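Local coordinates for oxidoreductase, NAD-binding/iron-sulfur cluster-binding protein (PDB 6ZXU) that probably removes halogen from organic substrates at its cobalamin, with electrons passed in through two 4Fe-4S clusters, at residues Leu45-Arg50 with Ala259-Leu264; Asn109-Ala114 with Ala244-Leu249; Leu228-Arg233 with Glu277-Pro282. All coordinates share one frame; numbering follows the deposited sequence.

The three contacts lie away from the cobalamin and the clusters, around the antiparallel sheet 121-126, 142-149, 232-239, 194-198. Its strand order, 1-2-4-3, recurs in sheet 394-399, 422-429, 514-521, 474-477, whose strand 514-521 carries the cobalamin-binding S514, K515 and S516. The centres of contacts 1 and 2 lie about 17 Å apart, those of contacts 1 and 3 about 19 Å, and those of contacts 2 and 3 about 24 Å. Along the chain, contact 2 nests inside the loop closed by contact 1, while contact 3 crosses both. Contacts 1 and 2 touch where R50 probably hydrogen-bonds the carbonyl of R247. Together they tie the chain leaving strand 232-239 to earlier segments and to the strand's own start.

Contact 1: residues Leu45-Arg50 with Ala259-Leu264; sequences LERLAR and APEVML
Van der Waals contact carries most of the meeting between R47 and the pair E261 and V262. R47 runs straight from CG to NE, and its CD rests on V262 CG2 at 3.7 Å, the two chains lying antiparallel alongside one another. Farther out, E261 CB sits over one face of the guanidinium, toward its rim, 3.4 Å from R47 NH1.

The surface they share joins the 3-10 turn 45-47, in the long N-terminal stretch before helix 74-85, to the first turn of helix 260-264, where A259 is the N-cap.

The polar ends meet less directly. E261 crosses R47 at about a right angle, and its bend at chi2 (83°) turns the carboxylate away from the arginine. The two planar groups are nearly parallel, 4° apart, but R47 NH1 stays 4.4 Å from E261 OE1, which lies well out of the guanidinium plane, so this is a matter of charge alone. A water bridges them, accepting from R47 NH1 at 3.1 Å and donating a weak bond to E261 OE1. The firmer charge partner of R47 is D267, at NH2. Cut back to an alanine here, the chain would lose its guanidinium, which is likely to leave D267 without its mate, E261 CB uncovered on that side and V262 CG2 with only the CB contact.

Contact 2: residues Asn109-Ala114 with Ala244-Leu249; sequences NLKASA and AADRPL
K111 reaches out from helix 103-116 to meet D246, in the loop that follows strand 232-239, and these two side chains make the whole contact. At its CB, K111 already heads toward the loop, and CG stands anti to the carbonyl carbon (chi1 -75°). From there the chain runs nearly straight through CD, and on its way the lysine side chain lies against V122 and I124 of strand 121-126, an outermost strand of the four-stranded antiparallel sheet. The one bend is about the CG-CD bond (chi3 146°, well off a staggered value); beyond it the chain runs on extended to NZ. It sets CE 3.2 Å from D246 OD2. At the tip NZ sits astride the carboxylate, 3.0 Å from D246 OD1 and 3.0 Å from D246 OD2. Both oxygens are met on their syn side with the nitrogen 20° out of the carboxylate plane, an evenly forked salt bridge.

D246 is also held from the sheet: OD2 accepts from the backbone N of I124, and the backbones of the same two residues are hydrogen-bonded. D246 is thereby pinned to the edge strand at I124, with the lysine spanning from the helix across that strand. OD2 thus takes two donors and OD1 the ammonium, so the carboxylate is likely to stay ionised, and the aspartate to be fixed in rotation while its lysine partner balances its charge at the protein surface.

Contact 3: residues Leu228-Arg233 with Glu277-Pro282; sequences LRRGFR and EEEKRP
R230 and E279 meet through one close pair of atoms, and everything tight in this contact is gathered there. NH1 of the arginine R230 lies 2.8 Å from OE2 of the glutamate E279, a salt bridge whose hydrogen bond is weak because the N-H points at the oxygen at only 129°. OE2 comes to the edge of the guanidinium, near its plane, but the carboxylate is turned 76° against that plane, so a single oxygen is used and no two-pronged pairing forms. The arginine chain turns sharply at chi3 (-93°), which swings its head toward the glutamate, and the two side chains run antiparallel where they pass.

Around this point the contact is loose. The backbones stay well apart, with CA of R230 11.1 Å from CA of E279, and E279 is exposed. R229 is modelled only to CG and E278 only to CB, so the ends of both side chains are probably mobile.

Each partner is carried on a type I beta turn. The turn from L228 to G231 ends on a glycine whose backbone angles would drive a CB into the carbonyl O of R230; it leads into strand 232-239, and the side-chain OE1 of Q149, closing neighbouring strand 142-149, accepts from R230 N. The turn from E278 to R281 continues from the end region of helix 274-278, and R152, against which R230 packs, also bonds the carbonyl of R281, giving a second link between this turn and the sheet side.

Contact 1: residues Leu45-Arg50 with Ala259-Leu264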
loop_
_atom_site.group_PDB
_atom_site.type_symbol
_atom_site.label_atom_id
_atom_site.label_comp_id
_atom_site.label_asym_id
_atom_site.label_seq_id
_atom_site.Cartn_x
_atom_site.Cartn_y
_atom_site.Cartn_z
ATOM N N LEU A 45 18.194 -14.531 -7.636
ATOM C CA LEU A 45 19.012 -15.137 -6.596
ATOM C C LEU A 45 19.329 -16.618 -6.907
ATOM O O LEU A 45 20.379 -17.126 -6.565
ATOM C CB LEU A 45 18.332 -15.028 -5.241
ATOM C CG LEU A 45 17.979 -13.611 -4.753
ATOM C CD1 LEU A 45 17.351 -13.646 -3.360
ATOM C CD2 LEU A 45 19.151 -12.699 -4.822
ATOM N N GLU A 46 18.433 -17.287 -7.564
ATOM C CA GLU A 46 18.633 -18.657 -7.927
ATOM C C GLU A 46 19.699 -18.872 -8.987
ATOM O O GLU A 46 20.025 -20.016 -9.308
ATOM C CB GLU A 46 17.289 -19.303 -8.350
ATOM C CG GLU A 46 16.805 -18.940 -9.771
ATOM C CD GLU A 46 16.080 -17.549 -9.912
ATOM O OE1 GLU A 46 15.997 -16.763 -8.916
ATOM O OE2 GLU A 46 15.637 -17.244 -11.049
ATOM N N ARG A 47 20.260 -17.822 -9.568
ATOM C CA ARG A 47 21.336 -17.960 -10.543
ATOM C C ARG A 47 22.684 -17.600 -9.962
ATOM O O ARG A 47 23.658 -17.508 -10.705
ATOM C CB ARG A 47 21.009 -17.068 -11.772
ATOM C CG ARG A 47 19.825 -17.595 -12.545
ATOM C CD ARG A 47 19.649 -16.793 -13.820
ATOM N NE ARG A 47 18.542 -17.303 -14.628
ATOM C CZ ARG A 47 18.681 -18.111 -15.672
ATOM N NH1 ARG A 47 19.871 -18.546 -16.048
ATOM N NH2 ARG A 47 17.599 -18.503 -16.351
ATOM N N LEU A 48 22.769 -17.391 -8.658
ATOM C CA LEU A 48 24.046 -17.066 -8.036
ATOM C C LEU A 48 24.743 -18.371 -7.617
ATOM O O LEU A 48 24.086 -19.352 -7.252
ATOM C CB LEU A 48 23.851 -16.216 -6.823
ATOM C CG LEU A 48 23.169 -14.871 -7.161
ATOM C CD1 LEU A 48 22.996 -14.071 -5.916
ATOM C CD2 LEU A 48 23.936 -14.073 -8.187
ATOM N N ALA A 49 26.076 -18.328 -7.605
ATOM C CA ALA A 49 26.873 -19.486 -7.214
ATOM C C ALA A 49 26.763 -19.694 -5.703
ATOM O O ALA A 49 26.958 -18.781 -4.950
ATOM C CB ALA A 49 28.309 -19.251 -7.574
ATOM N N ARG A 50 26.439 -20.906 -5.306
ATOM C CA ARG A 50 26.263 -21.293 -3.917
ATOM C C ARG A 50 27.058 -22.594 -3.578
ATOM O O ARG A 50 27.426 -23.370 -4.445
ATOM C CB ARG A 50 24.803 -21.516 -3.671
ATOM C CG ARG A 50 24.036 -20.200 -3.667
ATOM C CD ARG A 50 22.563 -20.369 -3.343
ATOM N NE ARG A 50 21.918 -19.135 -3.783
ATOM C CZ ARG A 50 21.844 -18.025 -3.088
ATOM N NH1 ARG A 50 22.313 -17.980 -1.836
ATOM N NH2 ARG A 50 21.289 -16.932 -3.664
ATOM N N ALA A 259 25.799 -12.321 -15.373
ATOM C CA ALA A 259 25.504 -13.267 -16.446
ATOM C C ALA A 259 24.354 -12.740 -17.338
ATOM O O ALA A 259 23.530 -11.953 -16.894
ATOM C CB ALA A 259 25.095 -14.598 -15.906
ATOM N N PRO A 260 24.338 -13.110 -18.621
ATOM C CA PRO A 260 23.394 -12.525 -19.557
ATOM C C PRO A 260 21.934 -12.717 -19.231
ATOM O O PRO A 260 21.120 -11.823 -19.458
ATOM C CB PRO A 260 23.715 -13.283 -20.853
ATOM C CG PRO A 260 25.212 -13.541 -20.739
ATOM C CD PRO A 260 25.337 -13.980 -19.300
ATOM N N GLU A 261 21.596 -13.867 -18.658
ATOM C CA GLU A 261 20.214 -14.149 -18.190
ATOM C C GLU A 261 19.804 -13.273 -17.040
ATOM O O GLU A 261 18.660 -12.875 -16.991
ATOM C CB GLU A 261 20.075 -15.601 -17.799
ATOM C CG GLU A 261 20.361 -16.583 -18.921
ATOM C CD GLU A 261 21.872 -16.909 -19.156
ATOM O OE1 GLU A 261 22.848 -16.380 -18.474
ATOM O OE2 GLU A 261 22.097 -17.712 -20.125
ATOM N N VAL A 262 20.754 -12.906 -16.181
ATOM C CA VAL A 262 20.486 -12.038 -15.103
ATOM C C VAL A 262 20.372 -10.590 -15.538
ATOM O O VAL A 262 19.449 -9.859 -15.095
ATOM C CB VAL A 262 21.585 -12.185 -13.998
ATOM C CG1 VAL A 262 21.348 -11.224 -12.874
ATOM C CG2 VAL A 262 21.621 -13.648 -13.502
ATOM N N MET A 263 21.357 -10.126 -16.335
ATOM C CA MET A 263 21.367 -8.778 -16.854
ATOM C C MET A 263 20.071 -8.449 -17.550
ATOM O O MET A 263 19.490 -7.370 -17.313
ATOM C CB MET A 263 22.570 -8.579 -17.739
ATOM C CG MET A 263 22.653 -7.202 -18.397
ATOM S SD MET A 263 22.791 -5.732 -17.318
ATOM C CE MET A 263 24.359 -6.115 -16.498
ATOM N N LEU A 264 19.618 -9.316 -18.439
ATOM C CA LEU A 264 18.412 -9.043 -19.198
ATOM C C LEU A 264 17.103 -9.373 -18.485
ATOM O O LEU A 264 16.021 -9.041 -18.996
ATOM C CB LEU A 264 18.410 -9.770 -20.548
ATOM C CG LEU A 264 19.204 -9.060 -21.652
ATOM C CD1 LEU A 264 19.074 -9.829 -22.960
ATOM C CD2 LEU A 264 18.695 -7.678 -21.918
HETATM O O HOH W 1 22.579 -17.245 -15.214
#

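Contact 2: residues Asn109-Ala114 with Ala244-Leu249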
loop_
_atom_site.group_PDB
_atom_site.type_symbol
_atom_site.label_atom_id
_atom_site.label_comp_id
_atom_site.label_asym_id
_atom_site.label_seq_id
_atom_site.Cartn_x
_atom_site.Cartn_y
_atom_site.Cartn_z
ATOM N N ASN A 109 6.138 -20.046 1.411
ATOM C CA ASN A 109 5.114 -19.124 1.938
ATOM C C ASN A 109 5.673 -17.999 2.741
ATOM O O ASN A 109 5.261 -16.874 2.616
ATOM C CB ASN A 109 4.072 -19.889 2.702
ATOM C CG ASN A 109 3.157 -18.983 3.495
ATOM O OD1 ASN A 109 3.411 -18.736 4.666
ATOM N ND2 ASN A 109 2.070 -18.531 2.854
ATOM N N LEU A 110 6.637 -18.294 3.581
ATOM C CA LEU A 110 7.165 -17.281 4.441
ATOM C C LEU A 110 8.104 -16.335 3.676
ATOM O O LEU A 110 8.177 -15.147 3.957
ATOM C CB LEU A 110 7.869 -17.942 5.591
ATOM C CG LEU A 110 8.138 -17.186 6.839
ATOM C CD1 LEU A 110 6.877 -16.585 7.421
ATOM C CD2 LEU A 110 8.851 -18.111 7.861
ATOM N N LYS A 111 8.856 -16.875 2.713
ATOM C CA LYS A 111 9.646 -16.022 1.814
ATOM C C LYS A 111 8.781 -15.121 0.949
ATOM O O LYS A 111 9.049 -13.976 0.823
ATOM C CB LYS A 111 10.506 -16.876 0.885
ATOM C CG LYS A 111 11.704 -17.495 1.544
ATOM C CD LYS A 111 12.400 -18.382 0.477
ATOM C CE LYS A 111 13.871 -18.338 0.692
ATOM N NZ LYS A 111 14.453 -19.282 -0.314
ATOM N N ALA A 112 7.688 -15.656 0.435
ATOM C CA ALA A 112 6.724 -14.870 -0.325
ATOM C C ALA A 112 6.064 -13.791 0.542
ATOM O O ALA A 112 5.799 -12.673 0.064
ATOM C CB ALA A 112 5.658 -15.774 -0.925
ATOM N N SER A 113 5.916 -14.062 1.810
ATOM C CA SER A 113 5.381 -13.091 2.763
ATOM C C SER A 113 6.326 -11.960 2.934
ATOM O O SER A 113 5.874 -10.815 3.017
ATOM C CB SER A 113 5.061 -13.736 4.130
ATOM O OG SER A 113 4.109 -14.771 4.043
ATOM N N ALA A 114 7.629 -12.235 3.069
ATOM C CA ALA A 114 8.592 -11.198 3.240
ATOM C C ALA A 114 8.711 -10.281 2.020
ATOM O O ALA A 114 8.818 -9.070 2.151
ATOM C CB ALA A 114 9.915 -11.790 3.614
ATOM N N ALA A 244 12.442 -25.358 5.300
ATOM C CA ALA A 244 13.559 -25.733 4.389
ATOM C C ALA A 244 14.616 -24.626 4.290
ATOM O O ALA A 244 14.268 -23.444 4.029
ATOM C CB ALA A 244 13.000 -26.092 3.033
ATOM N N ALA A 245 15.881 -24.950 4.574
ATOM C CA ALA A 245 16.955 -23.977 4.559
ATOM C C ALA A 245 17.593 -23.709 3.146
ATOM O O ALA A 245 17.418 -24.506 2.226
ATOM C CB ALA A 245 18.052 -24.379 5.526
ATOM N N ASP A 246 18.351 -22.607 3.027
ATOM C CA ASP A 246 19.049 -22.218 1.817
ATOM C C ASP A 246 20.515 -22.456 1.993
ATOM O O ASP A 246 20.932 -22.899 3.027
ATOM C CB ASP A 246 18.767 -20.725 1.514
ATOM C CG ASP A 246 17.272 -20.492 1.102
ATOM O OD1 ASP A 246 16.827 -21.033 0.096
ATOM O OD2 ASP A 246 16.495 -19.769 1.791
ATOM N N ARG A 247 21.290 -22.163 0.970
ATOM C CA ARG A 247 22.722 -22.372 1.009
ATOM C C ARG A 247 23.458 -21.098 0.901
ATOM O O ARG A 247 23.055 -20.216 0.169
ATOM C CB ARG A 247 23.075 -23.356 -0.141
ATOM C CG ARG A 247 22.310 -24.649 -0.015
ATOM C CD ARG A 247 22.283 -25.550 -1.228
ATOM N NE ARG A 247 23.612 -25.919 -1.618
ATOM C CZ ARG A 247 24.132 -25.697 -2.812
ATOM N NH1 ARG A 247 23.431 -25.078 -3.775
ATOM N NH2 ARG A 247 25.383 -26.127 -3.060
ATOM N N PRO A 248 24.598 -20.964 1.591
ATOM C CA PRO A 248 25.385 -19.774 1.428
ATOM C C PRO A 248 25.964 -19.515 0.026
ATOM O O PRO A 248 26.020 -20.398 -0.831
ATOM C CB PRO A 248 26.526 -19.977 2.421
ATOM C CG PRO A 248 26.557 -21.477 2.602
ATOM C CD PRO A 248 25.147 -21.891 2.571
ATOM N N LEU A 249 26.393 -18.293 -0.191
ATOM C CA LEU A 249 26.955 -17.917 -1.453
ATOM C C LEU A 249 28.370 -18.484 -1.528
ATOM O O LEU A 249 29.087 -18.527 -0.520
ATOM C CB LEU A 249 26.993 -16.383 -1.608
ATOM C CG LEU A 249 25.659 -15.644 -1.633
ATOM C CD1 LEU A 249 25.898 -14.155 -1.388
ATOM C CD2 LEU A 249 24.956 -15.861 -2.942
#

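Contact 3: residues Leu228-Arg233 with Glu277-Pro282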
loop_
_atom_site.group_PDB
_atom_site.type_symbol
_atom_site.label_atom_id
_atom_site.label_comp_id
_atom_site.label_asym_id
_atom_site.label_seq_id
_atom_site.Cartn_x
_atom_site.Cartn_y
_atom_site.Cartn_z
ATOM N N LEU A 228 22.470 -5.466 -4.069
ATOM C CA LEU A 228 22.064 -4.363 -3.171
ATOM C C LEU A 228 23.202 -3.400 -2.977
ATOM O O LEU A 228 23.728 -3.212 -1.924
ATOM C CB LEU A 228 21.558 -4.912 -1.874
ATOM C CG LEU A 228 20.486 -5.960 -1.930
ATOM C CD1 LEU A 228 19.925 -6.188 -0.518
ATOM C CD2 LEU A 228 19.350 -5.743 -2.928
ATOM N N ARG A 229 23.555 -2.750 -4.066
ATOM C CA ARG A 229 24.709 -1.935 -4.176
ATOM C C ARG A 229 24.624 -0.625 -3.384
ATOM O O ARG A 229 25.641 -0.005 -3.096
ATOM C CB ARG A 229 24.951 -1.644 -5.679
ATOM C CG ARG A 229 25.291 -2.883 -6.532
ATOM N N ARG A 230 23.436 -0.227 -2.968
ATOM C CA ARG A 230 23.361 0.922 -2.079
ATOM C C ARG A 230 23.686 0.658 -0.587
ATOM O O ARG A 230 23.779 1.595 0.179
ATOM C CB ARG A 230 21.976 1.593 -2.209
ATOM C CG ARG A 230 21.701 1.909 -3.616
ATOM C CD ARG A 230 20.617 2.974 -3.750
ATOM N NE ARG A 230 19.323 2.372 -3.900
ATOM C CZ ARG A 230 18.737 2.133 -5.091
ATOM N NH1 ARG A 230 19.304 2.473 -6.227
ATOM N NH2 ARG A 230 17.533 1.584 -5.105
ATOM N N GLY A 231 23.857 -0.589 -0.192
ATOM C CA GLY A 231 23.850 -0.938 1.186
ATOM C C GLY A 231 22.500 -1.436 1.595
ATOM O O GLY A 231 21.545 -1.402 0.825
ATOM N N PHE A 232 22.423 -1.991 2.800
ATOM C CA PHE A 232 21.251 -2.664 3.258
ATOM C C PHE A 232 21.351 -2.833 4.809
ATOM O O PHE A 232 22.412 -2.637 5.387
ATOM C CB PHE A 232 21.092 -4.039 2.594
ATOM C CG PHE A 232 22.208 -4.983 2.917
ATOM C CD1 PHE A 232 23.363 -4.973 2.171
ATOM C CD2 PHE A 232 22.133 -5.815 4.004
ATOM C CE1 PHE A 232 24.419 -5.823 2.485
ATOM C CE2 PHE A 232 23.186 -6.695 4.309
ATOM C CZ PHE A 232 24.308 -6.693 3.559
ATOM N N ARG A 233 20.223 -3.204 5.416
ATOM C CA ARG A 233 20.136 -3.619 6.781
ATOM C C ARG A 233 19.357 -4.887 6.864
ATOM O O ARG A 233 18.650 -5.243 5.910
ATOM C CB ARG A 233 19.530 -2.523 7.691
ATOM C CG ARG A 233 20.221 -1.201 7.569
ATOM C CD ARG A 233 21.632 -1.149 8.187
ATOM N NE ARG A 233 21.524 -1.191 9.637
ATOM C CZ ARG A 233 22.529 -1.036 10.492
ATOM N NH1 ARG A 233 23.757 -0.793 10.108
ATOM N NH2 ARG A 233 22.247 -1.055 11.780
ATOM N N GLU A 277 19.891 3.320 -14.421
ATOM C CA GLU A 277 18.926 4.165 -15.164
ATOM C C GLU A 277 18.029 4.937 -14.245
ATOM O O GLU A 277 17.838 6.148 -14.423
ATOM C CB GLU A 277 18.089 3.346 -16.168
ATOM C CG GLU A 277 18.936 2.757 -17.335
ATOM C CD GLU A 277 19.991 3.726 -17.989
ATOM O OE1 GLU A 277 21.285 3.508 -17.988
ATOM O OE2 GLU A 277 19.505 4.739 -18.559
ATOM N N GLU A 278 17.538 4.281 -13.200
ATOM C CA GLU A 278 16.752 4.964 -12.200
ATOM C C GLU A 278 17.518 6.130 -11.548
ATOM O O GLU A 278 16.922 7.173 -11.226
ATOM C CB GLU A 278 16.283 3.968 -11.096
ATOM N N GLU A 279 18.810 5.958 -11.269
ATOM C CA GLU A 279 19.573 7.000 -10.550
ATOM C C GLU A 279 19.786 8.268 -11.354
ATOM O O GLU A 279 20.289 9.246 -10.858
ATOM C CB GLU A 279 20.920 6.469 -10.063
ATOM C CG GLU A 279 20.716 5.618 -8.807
ATOM C CD GLU A 279 21.651 4.410 -8.685
ATOM O OE1 GLU A 279 22.640 4.376 -9.467
ATOM O OE2 GLU A 279 21.369 3.509 -7.801
ATOM N N LYS A 280 19.456 8.246 -12.619
ATOM C CA LYS A 280 19.558 9.417 -13.424
ATOM C C LYS A 280 18.361 10.374 -13.271
ATOM O O LYS A 280 18.479 11.474 -13.735
ATOM C CB LYS A 280 19.706 9.030 -14.891
ATOM C CG LYS A 280 21.045 8.378 -15.153
ATOM C CD LYS A 280 21.033 7.638 -16.470
ATOM C CE LYS A 280 22.384 6.892 -16.621
ATOM N NZ LYS A 280 22.697 6.491 -18.032
ATOM N N ARG A 281 17.219 9.926 -12.733
ATOM C CA ARG A 281 16.107 10.787 -12.408
ATOM C C ARG A 281 16.351 11.366 -11.045
ATOM O O ARG A 281 16.635 10.625 -10.143
ATOM C CB ARG A 281 14.770 10.011 -12.359
ATOM C CG ARG A 281 14.060 9.823 -13.652
ATOM C CD ARG A 281 12.868 8.851 -13.470
ATOM N NE ARG A 281 11.637 9.420 -12.950
ATOM C CZ ARG A 281 10.862 10.213 -13.671
ATOM N NH1 ARG A 281 11.192 10.513 -14.901
ATOM N NH2 ARG A 281 9.772 10.735 -13.172
ATOM N N PRO A 282 16.074 12.670 -10.848
ATOM C CA PRO A 282 16.043 13.217 -9.538
ATOM C C PRO A 282 15.044 12.450 -8.626
ATOM O O PRO A 282 13.969 12.051 -9.069
ATOM C CB PRO A 282 15.557 14.653 -9.750
ATOM C CG PRO A 282 15.905 14.956 -11.150
ATOM C CD PRO A 282 15.749 13.668 -11.883
#